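Local coordinates for protein Poly(Beta-D-mannuronate) lyase (Pseudopedobacter saltans, PDB 7O79) that probably cleaves the mannuronate-containing chains of alginate as a polysaccharide lyase of family 6, built on a parallel beta-helix, at residues 151-156 / 189-194; 156-162 / 195-201; 213-219 / 235-241. Numbering follows the deposited sequence.

Interaction 1 of 3, residues 151-156 / 189-194. With PO4 (phosphate ion), chain B.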
loop_
_atom_site.group_PDB
_atom_site.type_symbol
_atom_site.label_atom_id
_atom_site.label_comp_id
_atom_site.label_asym_id
_atom_site.label_seq_id
_atom_site.Cartn_x
_atom_site.Cartn_y
_atom_site.Cartn_z
ATOM N N SER A 151 1.550 15.339 4.443
ATOM C CA SER A 151 2.289 14.096 4.690
ATOM C C SER A 151 2.780 13.523 3.341
ATOM O O SER A 151 2.293 12.528 2.792
ATOM C CB SER A 151 1.413 13.117 5.483
ATOM O OG SER A 151 2.073 11.907 5.773
ATOM N N ARG A 152 3.800 14.165 2.775
ATOM C CA ARG A 152 4.321 13.840 1.459
ATOM C C ARG A 152 5.738 13.292 1.573
ATOM O O ARG A 152 6.469 13.620 2.518
ATOM C CB ARG A 152 4.340 15.073 0.547
ATOM C CG ARG A 152 2.987 15.692 0.288
ATOM C CD ARG A 152 3.093 16.924 -0.599
ATOM N NE ARG A 152 1.780 17.353 -1.079
ATOM C CZ ARG A 152 0.898 18.025 -0.337
ATOM N NH1 ARG A 152 -0.279 18.384 -0.849
ATOM N NH2 ARG A 152 1.188 18.330 0.921
ATOM N N TYR A 153 6.121 12.477 0.577
ATOM C CA TYR A 153 7.498 11.973 0.409
ATOM C C TYR A 153 7.939 11.049 1.543
ATOM O O TYR A 153 9.106 11.024 1.928
ATOM C CB TYR A 153 8.512 13.113 0.224
ATOM C CG TYR A 153 8.323 13.847 -1.087
ATOM C CD1 TYR A 153 8.883 13.345 -2.261
ATOM C CD2 TYR A 153 7.606 15.031 -1.154
ATOM C CE1 TYR A 153 8.700 13.997 -3.481
ATOM C CE2 TYR A 153 7.427 15.694 -2.355
ATOM C CZ TYR A 153 7.975 15.180 -3.504
ATOM O OH TYR A 153 7.789 15.843 -4.686
ATOM N N ASN A 154 7.015 10.282 2.091
ATOM C CA ASN A 154 7.362 9.253 3.055
ATOM C C ASN A 154 7.686 7.953 2.324
ATOM O O ASN A 154 7.160 7.679 1.241
ATOM C CB ASN A 154 6.222 9.063 4.052
ATOM C CG ASN A 154 5.924 10.338 4.835
ATOM O OD1 ASN A 154 6.837 10.942 5.406
ATOM N ND2 ASN A 154 4.644 10.744 4.882
ATOM N N THR A 155 8.591 7.173 2.907
ATOM C CA THR A 155 9.142 5.991 2.255
ATOM C C THR A 155 9.143 4.850 3.258
ATOM O O THR A 155 9.552 5.037 4.408
ATOM C CB THR A 155 10.571 6.267 1.736
ATOM O OG1 THR A 155 10.513 7.240 0.686
ATOM C CG2 THR A 155 11.222 4.993 1.170
ATOM N N VAL A 156 8.666 3.680 2.831
ATOM C CA VAL A 156 8.714 2.458 3.620
ATOM C C VAL A 156 9.426 1.417 2.758
ATOM O O VAL A 156 8.936 1.073 1.676
ATOM C CB VAL A 156 7.304 1.970 4.007
ATOM C CG1 VAL A 156 7.368 0.580 4.663
ATOM C CG2 VAL A 156 6.571 3.001 4.881
ATOM N N ASP A 189 0.325 17.527 -7.981
ATOM C CA ASP A 189 0.556 17.145 -6.596
ATOM C C ASP A 189 0.232 15.669 -6.373
ATOM O O ASP A 189 -0.200 14.952 -7.278
ATOM C CB ASP A 189 -0.280 18.038 -5.676
ATOM C CG ASP A 189 0.363 18.279 -4.319
ATOM O OD1 ASP A 189 1.438 17.719 -4.033
ATOM O OD2 ASP A 189 -0.250 19.014 -3.509
ATOM N N GLY A 190 0.433 15.232 -5.134
ATOM C CA GLY A 190 0.169 13.866 -4.721
ATOM C C GLY A 190 0.726 13.644 -3.332
ATOM O O GLY A 190 1.215 14.578 -2.678
ATOM N N ALA A 191 0.623 12.380 -2.875
ATOM C CA ALA A 191 1.252 11.962 -1.622
ATOM C C ALA A 191 2.738 11.650 -1.790
ATOM O O ALA A 191 3.512 11.782 -0.835
ATOM C CB ALA A 191 0.554 10.719 -1.055
ATOM N N PHE A 192 3.148 11.233 -2.984
ATOM C CA PHE A 192 4.538 10.856 -3.242
ATOM C C PHE A 192 5.042 9.848 -2.211
ATOM O O PHE A 192 6.159 9.954 -1.689
ATOM C CB PHE A 192 5.449 12.084 -3.303
ATOM C CG PHE A 192 5.022 13.124 -4.319
ATOM C CD1 PHE A 192 5.504 13.071 -5.621
ATOM C CD2 PHE A 192 4.207 14.189 -3.954
ATOM C CE1 PHE A 192 5.143 14.024 -6.555
ATOM C CE2 PHE A 192 3.851 15.169 -4.886
ATOM C CZ PHE A 192 4.311 15.084 -6.182
ATOM N N PHE A 193 4.207 8.861 -1.905
ATOM C CA PHE A 193 4.549 7.818 -0.940
ATOM C C PHE A 193 5.254 6.677 -1.663
ATOM O O PHE A 193 4.853 6.284 -2.760
ATOM C CB PHE A 193 3.286 7.306 -0.242
ATOM C CG PHE A 193 3.533 6.566 1.050
ATOM C CD1 PHE A 193 3.960 5.237 1.049
ATOM C CD2 PHE A 193 3.306 7.191 2.270
ATOM C CE1 PHE A 193 4.169 4.551 2.253
ATOM C CE2 PHE A 193 3.534 6.525 3.467
ATOM C CZ PHE A 193 3.958 5.207 3.466
ATOM N N THR A 194 6.306 6.155 -1.056
ATOM C CA THR A 194 7.084 5.085 -1.671
ATOM C C THR A 194 6.947 3.823 -0.832
ATOM O O THR A 194 7.281 3.827 0.362
ATOM C CB THR A 194 8.553 5.481 -1.811
ATOM O OG1 THR A 194 8.668 6.511 -2.795
ATOM C CG2 THR A 194 9.402 4.264 -2.232
HETATM P P PO4 B . -2.196 20.040 1.926
HETATM O O1 PO4 B . -1.605 18.651 2.120
HETATM O O2 PO4 B . -1.175 21.066 2.384
HETATM O O3 PO4 B . -3.452 20.140 2.756
HETATM O O4 PO4 B . -2.575 20.310 0.483
HETATM O O HOH W 1 3.977 10.406 1.605
HETATM O O HOH W 2 8.298 8.677 -1.117
#
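Two aromatic rings, each carried by a residue in left-handed backbone conformation, lie almost flat on one another here: the Tyr153 and Phe192 rings form an offset stack, centroids 4.6 Å apart and planes at 6°. Both residues have positive phi (65° and 51°), and they stand in register, CA to CA 4.8 Å, so successive coils of the beta-helix bend alike and offer matching rings. Phe192 CB adds a CH-pi contact, 3.8 Å from the Tyr153 ring centroid and 11° off its normal. The chains run the same way, end-to-end directions 24° apart. In the loop Tyr153 N donates to Ala191 O at 3.0 Å; Thr194 N to Asn154 O at 2.9 Å and Val156 N to Thr194 O at 2.8 Å then form the parallel bridge of Thr155 with Thr194. Where the turn opens the ladder, water 2 donates to Asn154 O (2.8 Å) and Phe192 O (2.6 Å) and accepts from Thr194 OG1 (2.8 Å). On the inner side, Val156 CG2 meets Phe193 CZ at 3.7 Å, and Phe193 also packs edge-to-face with Phe122. Asn154 turns its amide to the preceding coil, where OD1 accepts from Asn127 N. At the far end Arg152 pairs with Asp189 in a two-pronged salt bridge, NH1 to OD2 at 2.7 Å and NE to OD1 at 3.0 Å, while Arg152 NH2 holds phosphate O1 at 3.1 Å; the ion probably came from the crystallisation liquor. With Asp189 engaging one edge of the guanidinium, the phosphate contacts imply that Arg152 can still bind a second anion.

Interaction 2 of 3, residues 156-162 / 195-201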
loop_
_atom_site.group_PDB
_atom_site.type_symbol
_atom_site.label_atom_id
_atom_site.label_comp_id
_atom_site.label_asym_id
_atom_site.label_seq_id
_atom_site.Cartn_x
_atom_site.Cartn_y
_atom_site.Cartn_z
ATOM N N VAL A 156 8.666 3.680 2.831
ATOM C CA VAL A 156 8.714 2.458 3.620
ATOM C C VAL A 156 9.426 1.417 2.758
ATOM O O VAL A 156 8.936 1.073 1.676
ATOM C CB VAL A 156 7.304 1.970 4.007
ATOM C CG1 VAL A 156 7.368 0.580 4.663
ATOM C CG2 VAL A 156 6.571 3.001 4.881
ATOM N N GLN A 157 10.590 0.937 3.208
ATOM C CA GLN A 157 11.372 0.026 2.384
ATOM C C GLN A 157 12.042 -1.040 3.236
ATOM O O GLN A 157 12.338 -0.818 4.410
ATOM C CB GLN A 157 12.413 0.788 1.535
ATOM C CG GLN A 157 13.429 1.565 2.333
ATOM C CD GLN A 157 14.377 2.349 1.438
ATOM O OE1 GLN A 157 14.191 2.409 0.229
ATOM N NE2 GLN A 157 15.393 2.968 2.038
ATOM N N TYR A 158 12.278 -2.208 2.624
ATOM C CA TYR A 158 12.962 -3.321 3.285
ATOM C C TYR A 158 12.295 -3.704 4.591
ATOM O O TYR A 158 12.959 -4.125 5.545
ATOM C CB TYR A 158 14.450 -3.030 3.522
ATOM C CG TYR A 158 15.179 -2.477 2.325
ATOM C CD1 TYR A 158 15.314 -3.232 1.173
ATOM C CD2 TYR A 158 15.785 -1.232 2.366
ATOM C CE1 TYR A 158 15.997 -2.738 0.072
ATOM C CE2 TYR A 158 16.474 -0.731 1.274
ATOM C CZ TYR A 158 16.574 -1.484 0.136
ATOM O OH TYR A 158 17.263 -0.993 -0.954
ATOM N N CYS A 159 10.975 -3.586 4.642
ATOM C CA CYS A 159 10.242 -4.068 5.794
ATOM C C CYS A 159 9.615 -5.428 5.502
ATOM O O CYS A 159 9.564 -5.904 4.365
ATOM C CB CYS A 159 9.181 -3.047 6.222
ATOM S SG CYS A 159 9.916 -1.546 6.928
ATOM N N TYR A 160 9.134 -6.054 6.570
ATOM C CA TYR A 160 8.610 -7.409 6.524
ATOM C C TYR A 160 7.234 -7.411 7.180
ATOM O O TYR A 160 7.107 -7.057 8.361
ATOM C CB TYR A 160 9.583 -8.355 7.235
ATOM C CG TYR A 160 9.278 -9.831 7.133
ATOM C CD1 TYR A 160 8.542 -10.348 6.073
ATOM C CD2 TYR A 160 9.750 -10.717 8.102
ATOM C CE1 TYR A 160 8.287 -11.708 5.977
ATOM C CE2 TYR A 160 9.488 -12.080 8.021
ATOM C CZ TYR A 160 8.766 -12.566 6.957
ATOM O OH TYR A 160 8.515 -13.911 6.882
ATOM N N PHE A 161 6.206 -7.811 6.421
ATOM C CA PHE A 161 4.829 -7.871 6.919
ATOM C C PHE A 161 4.350 -9.315 6.824
ATOM O O PHE A 161 4.158 -9.840 5.722
ATOM C CB PHE A 161 3.906 -6.924 6.147
ATOM C CG PHE A 161 4.431 -5.511 6.039
ATOM C CD1 PHE A 161 5.318 -5.158 5.034
ATOM C CD2 PHE A 161 4.043 -4.544 6.963
ATOM C CE1 PHE A 161 5.810 -3.863 4.929
ATOM C CE2 PHE A 161 4.525 -3.239 6.867
ATOM C CZ PHE A 161 5.425 -2.902 5.853
ATOM N N LYS A 162 4.131 -9.942 7.976
ATOM C CA LYS A 162 3.982 -11.384 8.062
ATOM C C LYS A 162 2.759 -11.761 8.889
ATOM O O LYS A 162 2.552 -11.214 9.975
ATOM C CB LYS A 162 5.219 -12.014 8.692
ATOM C CG LYS A 162 5.113 -13.516 8.868
ATOM C CD LYS A 162 6.340 -14.075 9.559
ATOM C CE LYS A 162 6.586 -15.532 9.170
ATOM N NZ LYS A 162 7.654 -16.144 10.017
ATOM N N ILE A 195 6.458 2.754 -1.457
ATOM C CA ILE A 195 6.416 1.420 -0.868
ATOM C C ILE A 195 7.385 0.580 -1.690
ATOM O O ILE A 195 7.063 0.192 -2.818
ATOM C CB ILE A 195 5.005 0.820 -0.913
ATOM C CG1 ILE A 195 3.988 1.698 -0.156
ATOM C CG2 ILE A 195 5.032 -0.618 -0.389
ATOM C CD1 ILE A 195 2.519 1.182 -0.328
ATOM N N LYS A 196 8.571 0.288 -1.153
ATOM C CA LYS A 196 9.647 -0.222 -1.996
ATOM C C LYS A 196 10.385 -1.369 -1.324
ATOM O O LYS A 196 10.701 -1.298 -0.137
ATOM C CB LYS A 196 10.630 0.900 -2.351
ATOM C CG LYS A 196 11.856 0.476 -3.199
ATOM C CD LYS A 196 12.802 1.683 -3.357
ATOM C CE LYS A 196 14.255 1.274 -3.641
ATOM N NZ LYS A 196 15.022 1.112 -2.348
ATOM N N ASN A 197 10.638 -2.434 -2.094
ATOM C CA ASN A 197 11.463 -3.563 -1.655
ATOM C C ASN A 197 11.011 -4.090 -0.301
ATOM O O ASN A 197 11.825 -4.363 0.578
ATOM C CB ASN A 197 12.960 -3.203 -1.602
ATOM C CG ASN A 197 13.524 -2.811 -2.946
ATOM O OD1 ASN A 197 13.087 -3.300 -3.981
ATOM N ND2 ASN A 197 14.535 -1.956 -2.935
ATOM N N ASN A 198 9.697 -4.258 -0.133
ATOM C CA ASN A 198 9.179 -4.914 1.060
ATOM C C ASN A 198 8.745 -6.342 0.732
ATOM O O ASN A 198 8.437 -6.674 -0.419
ATOM C CB ASN A 198 7.993 -4.145 1.648
ATOM C CG ASN A 198 8.341 -2.721 1.990
ATOM O OD1 ASN A 198 9.059 -2.460 2.955
ATOM N ND2 ASN A 198 7.887 -1.789 1.154
ATOM N N LEU A 199 8.707 -7.175 1.765
ATOM C CA LEU A 199 8.246 -8.556 1.678
ATOM C C LEU A 199 6.925 -8.712 2.424
ATOM O O LEU A 199 6.836 -8.410 3.620
ATOM C CB LEU A 199 9.291 -9.509 2.245
ATOM C CG LEU A 199 8.936 -10.997 2.254
ATOM C CD1 LEU A 199 8.662 -11.535 0.860
ATOM C CD2 LEU A 199 10.051 -11.808 2.896
ATOM N N PHE A 200 5.928 -9.266 1.765
ATOM C CA PHE A 200 4.656 -9.553 2.373
ATOM C C PHE A 200 4.462 -11.081 2.346
ATOM O O PHE A 200 4.608 -11.683 1.319
ATOM C CB PHE A 200 3.501 -8.921 1.621
ATOM C CG PHE A 200 3.561 -7.435 1.501
ATOM C CD1 PHE A 200 4.390 -6.824 0.596
ATOM C CD2 PHE A 200 2.726 -6.653 2.238
ATOM C CE1 PHE A 200 4.411 -5.462 0.477
ATOM C CE2 PHE A 200 2.752 -5.296 2.125
ATOM C CZ PHE A 200 3.592 -4.701 1.250
ATOM N N GLU A 201 4.186 -11.693 3.476
ATOM C CA GLU A 201 3.919 -13.109 3.518
ATOM C C GLU A 201 2.680 -13.387 4.335
ATOM O O GLU A 201 2.689 -13.197 5.508
ATOM C CB GLU A 201 5.099 -13.837 4.088
ATOM C CG GLU A 201 4.991 -15.338 4.040
ATOM C CD GLU A 201 6.232 -15.956 3.489
ATOM O OE1 GLU A 201 7.253 -15.260 3.420
ATOM O OE2 GLU A 201 6.191 -17.143 3.123
#
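Along strands 160-162 and 199-201, whose axes run 4.9 Å apart at 6°, the backbone ladder is regular: Leu199 N donates to Cys159 O (3.0 Å), Phe161 N to Leu199 O (2.9 Å) and Glu201 N to Phe161 O (2.9 Å), with angles at hydrogen of 168° or more. The ladder is less regular at the corner between this pair and the preceding strand ends, where Tyr158 and Asn197 take positive phi. Tyr158 N makes two weak bonds, to Asn197 O at 3.0 Å and Lys196 O at 3.3 Å. Asn198 supplies what the bent backbone lacks: its OD1 accepts from Cys159 N at 2.8 Å, and its ND2 donates to Val156 O at 3.1 Å, an oxygen that also receives Lys196 N at 3.0 Å. The side chain thus bridges both sides of the turn in the neighbouring coil, as in the asparagine ladders of parallel beta-helices; Asn223 of the next coil accordingly donates to Ile195 O and accepts from Asn198 N. Outside, Lys196 NZ reaches Gln157 OE1 at 3.0 Å and, weakly, Tyr158 OH at 3.4 Å, while Gln157 NE2 goes to Gln130. Inside, the Phe161 and Phe200 rings are near parallel (19°) but slid apart, centroids 5.1 Å. An amide with one donor and one acceptor suited to the turn implies that Val156 O and Cys159 N keep good partners although the backbone between them bends.

Interaction 3 of 3, residues 213-219 / 235-241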
loop_
_atom_site.group_PDB
_atom_site.type_symbol
_atom_site.label_atom_id
_atom_site.label_comp_id
_atom_site.label_asym_id
_atom_site.label_seq_id
_atom_site.Cartn_x
_atom_site.Cartn_y
_atom_site.Cartn_z
ATOM N N LEU A 213 -3.896 2.531 -2.676
ATOM C CA LEU A 213 -3.538 3.891 -3.053
ATOM C C LEU A 213 -4.808 4.720 -3.229
ATOM O O LEU A 213 -5.676 4.374 -4.031
ATOM C CB LEU A 213 -2.702 3.907 -4.331
ATOM C CG LEU A 213 -1.503 2.947 -4.355
ATOM C CD1 LEU A 213 -0.701 3.115 -5.642
ATOM C CD2 LEU A 213 -0.621 3.207 -3.136
ATOM N N LYS A 214 -4.901 5.818 -2.490
ATOM C CA LYS A 214 -6.008 6.766 -2.568
ATOM C C LYS A 214 -5.466 8.184 -2.679
ATOM O O LYS A 214 -5.860 9.087 -1.938
ATOM C CB LYS A 214 -6.910 6.627 -1.347
ATOM C CG LYS A 214 -7.729 5.333 -1.327
ATOM C CD LYS A 214 -8.641 5.288 -0.097
ATOM C CE LYS A 214 -9.711 4.195 -0.247
ATOM N NZ LYS A 214 -10.422 3.911 1.039
ATOM N N SER A 215 -4.517 8.378 -3.594
ATOM C CA SER A 215 -3.788 9.636 -3.777
ATOM C C SER A 215 -2.939 9.471 -5.034
ATOM O O SER A 215 -2.896 8.385 -5.625
ATOM C CB SER A 215 -2.903 9.982 -2.574
ATOM O OG SER A 215 -2.067 8.880 -2.234
ATOM N N ASN A 216 -2.215 10.540 -5.406
ATOM C CA ASN A 216 -1.394 10.561 -6.620
ATOM C C ASN A 216 0.095 10.374 -6.347
ATOM O O ASN A 216 0.594 10.593 -5.241
ATOM C CB ASN A 216 -1.547 11.879 -7.407
ATOM C CG ASN A 216 -2.966 12.167 -7.819
ATOM O OD1 ASN A 216 -3.856 11.332 -7.669
ATOM N ND2 ASN A 216 -3.181 13.342 -8.393
ATOM N N ARG A 217 0.802 9.977 -7.418
ATOM C CA ARG A 217 2.269 10.013 -7.530
ATOM C C ARG A 217 2.977 9.132 -6.516
ATOM O O ARG A 217 4.074 9.446 -6.057
ATOM C CB ARG A 217 2.813 11.437 -7.475
ATOM C CG ARG A 217 2.020 12.402 -8.278
ATOM C CD ARG A 217 2.677 12.568 -9.624
ATOM N NE ARG A 217 1.869 13.379 -10.527
ATOM C CZ ARG A 217 2.061 13.457 -11.840
ATOM N NH1 ARG A 217 3.033 12.759 -12.421
ATOM N NH2 ARG A 217 1.272 14.232 -12.578
ATOM N N ASN A 218 2.383 8.001 -6.225
ATOM C CA ASN A 218 2.976 7.042 -5.330
ATOM C C ASN A 218 3.786 6.013 -6.102
ATOM O O ASN A 218 3.549 5.801 -7.249
ATOM C CB ASN A 218 1.895 6.380 -4.508
ATOM C CG ASN A 218 1.138 7.377 -3.657
ATOM O OD1 ASN A 218 1.685 7.986 -2.807
ATOM N ND2 ASN A 218 -0.084 7.554 -3.946
ATOM N N LYS A 219 4.763 5.423 -5.443
ATOM C CA LYS A 219 5.606 4.398 -6.023
ATOM C C LYS A 219 5.554 3.069 -5.273
ATOM O O LYS A 219 5.993 2.982 -4.163
ATOM C CB LYS A 219 7.047 4.861 -6.055
ATOM C CG LYS A 219 7.241 6.271 -6.525
ATOM C CD LYS A 219 6.897 6.328 -7.978
ATOM C CE LYS A 219 7.740 7.294 -8.765
ATOM N NZ LYS A 219 6.890 8.420 -9.160
ATOM N N ARG A 235 -6.919 2.478 -5.707
ATOM C CA ARG A 235 -8.363 2.670 -5.526
ATOM C C ARG A 235 -8.822 4.052 -5.982
ATOM O O ARG A 235 -9.873 4.184 -6.622
ATOM C CB ARG A 235 -8.736 2.462 -4.058
ATOM C CG ARG A 235 -10.188 2.806 -3.721
ATOM C CD ARG A 235 -11.204 1.961 -4.495
ATOM N NE ARG A 235 -12.568 2.340 -4.145
ATOM C CZ ARG A 235 -13.240 3.356 -4.684
ATOM N NH1 ARG A 235 -12.702 4.083 -5.672
ATOM N NH2 ARG A 235 -14.479 3.623 -4.258
ATOM N N SER A 236 -8.071 5.086 -5.615
ATOM C CA SER A 236 -8.366 6.466 -5.975
ATOM C C SER A 236 -7.074 7.121 -6.432
ATOM O O SER A 236 -5.976 6.584 -6.232
ATOM C CB SER A 236 -8.982 7.243 -4.799
ATOM O OG SER A 236 -10.322 6.844 -4.623
ATOM N N GLY A 237 -7.206 8.290 -7.059
ATOM C CA GLY A 237 -6.037 9.036 -7.481
ATOM C C GLY A 237 -5.518 8.634 -8.844
ATOM O O GLY A 237 -6.067 7.777 -9.548
ATOM N N ASN A 238 -4.418 9.289 -9.217
ATOM C CA ASN A 238 -3.912 9.298 -10.578
ATOM C C ASN A 238 -2.386 9.302 -10.571
ATOM O O ASN A 238 -1.750 9.651 -9.580
ATOM C CB ASN A 238 -4.456 10.502 -11.380
ATOM C CG ASN A 238 -5.986 10.585 -11.364
ATOM O OD1 ASN A 238 -6.657 9.767 -11.995
ATOM N ND2 ASN A 238 -6.537 11.554 -10.637
ATOM N N PHE A 239 -1.805 8.905 -11.706
ATOM C CA PHE A 239 -0.344 8.906 -11.901
ATOM C C PHE A 239 0.385 8.116 -10.807
ATOM O O PHE A 239 1.343 8.588 -10.189
ATOM C CB PHE A 239 0.194 10.338 -12.003
ATOM C CG PHE A 239 -0.688 11.252 -12.807
ATOM C CD1 PHE A 239 -0.691 11.185 -14.191
ATOM C CD2 PHE A 239 -1.489 12.195 -12.189
ATOM C CE1 PHE A 239 -1.506 12.021 -14.936
ATOM C CE2 PHE A 239 -2.296 13.029 -12.928
ATOM C CZ PHE A 239 -2.303 12.945 -14.300
ATOM N N ASN A 240 -0.066 6.889 -10.570
ATOM C CA ASN A 240 0.646 6.017 -9.652
ATOM C C ASN A 240 1.537 5.056 -10.422
ATOM O O ASN A 240 1.299 4.769 -11.594
ATOM C CB ASN A 240 -0.323 5.260 -8.749
ATOM C CG ASN A 240 -0.913 6.164 -7.680
ATOM O OD1 ASN A 240 -0.172 6.877 -6.985
ATOM N ND2 ASN A 240 -2.237 6.181 -7.574
ATOM N N THR A 241 2.592 4.590 -9.757
ATOM C CA THR A 241 3.584 3.715 -10.372
ATOM C C THR A 241 3.632 2.398 -9.615
ATOM O O THR A 241 3.851 2.377 -8.398
ATOM C CB THR A 241 4.966 4.370 -10.410
ATOM O OG1 THR A 241 4.926 5.528 -11.251
ATOM C CG2 THR A 241 6.007 3.399 -10.953
HETATM O O HOH W 3 3.981 7.788 -10.099
#
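Phe239, Asn240 and Thr241, with 75, 70 and 65 Å² covered, have the largest buried areas in this contact between consecutive coils. Phe239 sits at a left-handed bend (phi 55°) and aligns its ring with the Arg217 guanidinium: the planes meet at 13° and the centres are 4.2 Å apart, a flat stack with off-centre cation-pi character, 34° off the ring normal. Its carbonyl O takes a weak bond from Arg217 N at 3.1 Å. Asn240 turns its amide onto the facing bend, ND2 donating to Ser215 O at 3.0 Å and OD1 accepting from Asn218 N at 2.9 Å, so that one side chain spans the turn at Arg217. Thr241 resumes the regular pairing through its N and Asn218 O, 2.9 Å apart, and packs its CB 3.7 Å from Lys219 CD; water 3 joins Thr241 OG1 (2.7 Å), Phe239 O (2.8 Å) and Lys219 NZ (3.1 Å). Before the bend, Asn216 OD1 accepts from Asn238 N at 2.6 Å. Gly237 passes so close that an ideal CB would clash, 2.2 Å from Ser215 O, and its phi/psi (87/-178) alone calls for glycine. The contact is a corner of the beta-helix, carrying the chain from strands 209-214 and 230-236 of one parallel sheet into strands 219-226 and 241-248 of another. Asn218 OD1 receives Phe193 N of the coil before, and His265 ND1 accepts from Asn240 N on the coil after.

How the interactions relate
All three contacts join successive coils of one parallel beta-helix. Interaction 1 leads through a loop into the pairing of strands 155-162 and 194-201, which interaction 2 continues; they share Val156, with centres about 16 Å apart and segments alternating along the chain. Interaction 3 follows both in sequence, its centre about 10 Å from that of interaction 1 and 18 Å from that of interaction 2. It continues the corner of interaction 1 along the stack: Phe193 N meets Asn218 OD1 and Lys219 N meets Phe193 O, both at 2.8 Å. Interaction 2 touches interaction 3 through Ile195 N and Lys219 O, 2.8 Å apart. Probable hydrogen bonds thus carry corners and strands from coil to coil here.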